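Local coordinates for acetyl transferase (Salmonella typhimurium, PDB 1S7L), which probably transfers the acetyl group of acetyl-CoA to the N-terminal amino group of ribosomal protein L7/L12, as a member of the GNAT acyltransferase family, at residues Ile130-Ile135 and Ala176-Ala181. Sequence-based numbering, arbitrary orientation.
With SO4 (sulfate ion), chain B.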
loop_
_atom_site.group_PDB
_atom_site.type_symbol
_atom_site.label_atom_id
_atom_site.label_comp_id
_atom_site.label_asym_id
_atom_site.label_seq_id
_atom_site.Cartn_x
_atom_site.Cartn_y
_atom_site.Cartn_z
ATOM N N ILE A 130 12.234 2.175 11.605
ATOM C CA ILE A 130 12.055 1.614 10.270
ATOM C C ILE A 130 13.154 0.581 10.003
ATOM O O ILE A 130 14.358 0.875 10.097
ATOM C CB ILE A 130 12.098 2.688 9.156
ATOM C CG1 ILE A 130 10.913 3.673 9.287
ATOM C CG2 ILE A 130 12.128 2.003 7.827
ATOM C CD1 ILE A 130 11.107 4.993 8.459
ATOM N N ARG A 131 12.771 -0.640 9.671
ATOM C CA ARG A 131 13.797 -1.631 9.470
ATOM C C ARG A 131 13.686 -2.282 8.121
ATOM O O ARG A 131 14.622 -2.973 7.648
ATOM C CB ARG A 131 13.712 -2.676 10.581
ATOM C CG ARG A 131 12.444 -3.532 10.473
ATOM C CD ARG A 131 12.254 -4.276 11.792
ATOM N NE ARG A 131 13.100 -5.447 11.771
ATOM C CZ ARG A 131 12.930 -6.454 10.922
ATOM N NH1 ARG A 131 11.946 -6.408 10.043
ATOM N NH2 ARG A 131 13.726 -7.521 10.927
ATOM N N ARG A 132 12.523 -2.071 7.528
ATOM C CA ARG A 132 12.200 -2.597 6.221
ATOM C C ARG A 132 11.895 -1.430 5.268
ATOM O O ARG A 132 10.935 -0.705 5.466
ATOM C CB ARG A 132 10.985 -3.548 6.283
ATOM C CG ARG A 132 10.588 -4.164 4.899
ATOM C CD ARG A 132 9.352 -5.135 4.946
ATOM N NE ARG A 132 8.668 -5.118 3.656
ATOM C CZ ARG A 132 9.071 -5.772 2.568
ATOM N NH1 ARG A 132 10.112 -6.568 2.627
ATOM N NH2 ARG A 132 8.410 -5.654 1.411
ATOM N N PHE A 133 12.730 -1.283 4.248
ATOM C CA PHE A 133 12.599 -0.247 3.234
ATOM C C PHE A 133 12.184 -0.830 1.911
ATOM O O PHE A 133 12.675 -1.863 1.484
ATOM C CB PHE A 133 13.926 0.507 3.119
ATOM C CG PHE A 133 14.463 0.960 4.463
ATOM C CD1 PHE A 133 15.174 0.089 5.295
ATOM C CD2 PHE A 133 14.226 2.245 4.908
ATOM C CE1 PHE A 133 15.632 0.527 6.572
ATOM C CE2 PHE A 133 14.685 2.689 6.191
ATOM C CZ PHE A 133 15.371 1.849 6.997
ATOM N N VAL A 134 11.286 -0.146 1.232
ATOM C CA VAL A 134 10.797 -0.688 -0.028
ATOM C C VAL A 134 10.824 0.323 -1.140
ATOM O O VAL A 134 10.544 1.517 -0.906
ATOM C CB VAL A 134 9.293 -1.159 0.114
ATOM C CG1 VAL A 134 8.830 -1.940 -1.144
ATOM C CG2 VAL A 134 9.121 -2.063 1.435
ATOM N N ILE A 135 11.178 -0.141 -2.345
ATOM C CA ILE A 135 11.123 0.722 -3.531
ATOM C C ILE A 135 10.295 -0.000 -4.644
ATOM O O ILE A 135 10.601 -1.117 -5.049
ATOM C CB ILE A 135 12.535 1.051 -4.087
ATOM C CG1 ILE A 135 13.344 1.833 -3.043
ATOM C CG2 ILE A 135 12.422 1.889 -5.362
ATOM C CD1 ILE A 135 14.806 2.090 -3.445
ATOM N N ALA A 176 13.268 -4.522 -1.934
ATOM C CA ALA A 176 13.226 -4.293 -0.505
ATOM C C ALA A 176 14.587 -4.581 0.179
ATOM O O ALA A 176 15.440 -5.388 -0.330
ATOM C CB ALA A 176 12.129 -5.144 0.178
ATOM N N ARG A 177 14.751 -3.945 1.339
ATOM C CA ARG A 177 15.952 -4.133 2.127
ATOM C C ARG A 177 15.604 -4.064 3.590
ATOM O O ARG A 177 14.856 -3.159 4.019
ATOM C CB ARG A 177 16.984 -3.071 1.836
ATOM C CG ARG A 177 18.269 -3.408 2.589
ATOM C CD ARG A 177 19.319 -2.370 2.419
ATOM N NE ARG A 177 20.478 -2.790 3.175
ATOM C CZ ARG A 177 21.572 -2.047 3.319
ATOM N NH1 ARG A 177 21.643 -0.842 2.739
ATOM N NH2 ARG A 177 22.579 -2.500 4.058
ATOM N N ILE A 178 16.136 -5.016 4.358
ATOM C CA ILE A 178 15.885 -5.047 5.787
ATOM C C ILE A 178 17.171 -4.652 6.489
ATOM O O ILE A 178 18.234 -5.171 6.154
ATOM C CB ILE A 178 15.420 -6.474 6.238
ATOM C CG1 ILE A 178 14.027 -6.726 5.722
ATOM C CG2 ILE A 178 15.304 -6.599 7.709
ATOM C CD1 ILE A 178 13.637 -8.163 5.993
ATOM N N ILE A 179 17.085 -3.697 7.421
ATOM C CA ILE A 179 18.278 -3.296 8.164
ATOM C C ILE A 179 17.995 -3.331 9.668
ATOM O O ILE A 179 17.177 -2.573 10.199
ATOM C CB ILE A 179 18.760 -1.871 7.821
ATOM C CG1 ILE A 179 19.052 -1.714 6.325
ATOM C CG2 ILE A 179 20.102 -1.588 8.586
ATOM C CD1 ILE A 179 19.490 -0.318 5.990
ATOM N N ASP A 180 18.664 -4.221 10.370
ATOM C CA ASP A 180 18.482 -4.280 11.824
ATOM C C ASP A 180 19.730 -3.662 12.406
ATOM O O ASP A 180 20.774 -4.324 12.498
ATOM C CB ASP A 180 18.328 -5.729 12.286
ATOM C CG ASP A 180 16.941 -6.302 11.957
ATOM O OD1 ASP A 180 15.897 -5.610 12.188
ATOM O OD2 ASP A 180 16.903 -7.454 11.468
ATOM N N ALA A 181 19.634 -2.385 12.767
ATOM C CA ALA A 181 20.798 -1.666 13.322
ATOM C C ALA A 181 20.875 -1.926 14.832
ATOM O O ALA A 181 20.491 -1.097 15.654
ATOM C CB ALA A 181 20.678 -0.161 13.025
HETATM S S SO4 B . 25.155 0.465 3.721
HETATM O O1 SO4 B . 25.178 -0.907 4.218
HETATM O O2 SO4 B . 23.800 0.770 3.155
HETATM O O3 SO4 B . 25.453 1.495 4.815
HETATM O O4 SO4 B . 26.249 0.656 2.669
#
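F133 and R177 form an antiparallel hydrogen-bonded pair: F133 N gives a nearly straight bond to R177 O (2.8 Å, 178°), and R177 N returns one to F133 O (2.9 Å). Beyond the end of the regular strand, I179 N still bonds to R131 O at 2.6 Å. The non-hydrogen-bonded pairs R132–I178 and V134–A176 flank this central pair.

The charged contact is side-on: R131 NE meets D180 OD1 at 2.8 Å and R131 NH2 meets D180 OD2 at 3.2 Å, each through a syn lone pair. The guanidinium and carboxylate planes are turned 36° from each other, and both oxygens stand tilted out of the guanidinium plane, leaving the N-H bonds bent. A bend at chi3 (-82°) turns the guanidinium along I178, whose CG2 lies over one face, 3.7 Å from R131 NH2. NH2 also bonds to Q161 of the second subunit, and Y169 of that subunit makes a cation-pi contact. R132, extended from CG to NE, rests NH1 against the A176 methyl and pairs through NH2 with E156.

On the face bearing F133 and R177, I179 packs from beyond the strand end: I179 CD1 touches F133 CE1 at 4.0 Å and lies over the centre of the R177 guanidinium. Separately, R177 NH1 and NH2 hold a sulfate, probably from the crystallisation liquor, at the guanidinium edge.

The pairing sets the last strand, 169-178, antiparallel beside the parallel GNAT pair 96-103/132-138, V134's side chain about 10 Å from coenzyme A. Helix 112-127 covers the F133 face through M121 and A125; the second subunit meets R131, R132 and I178.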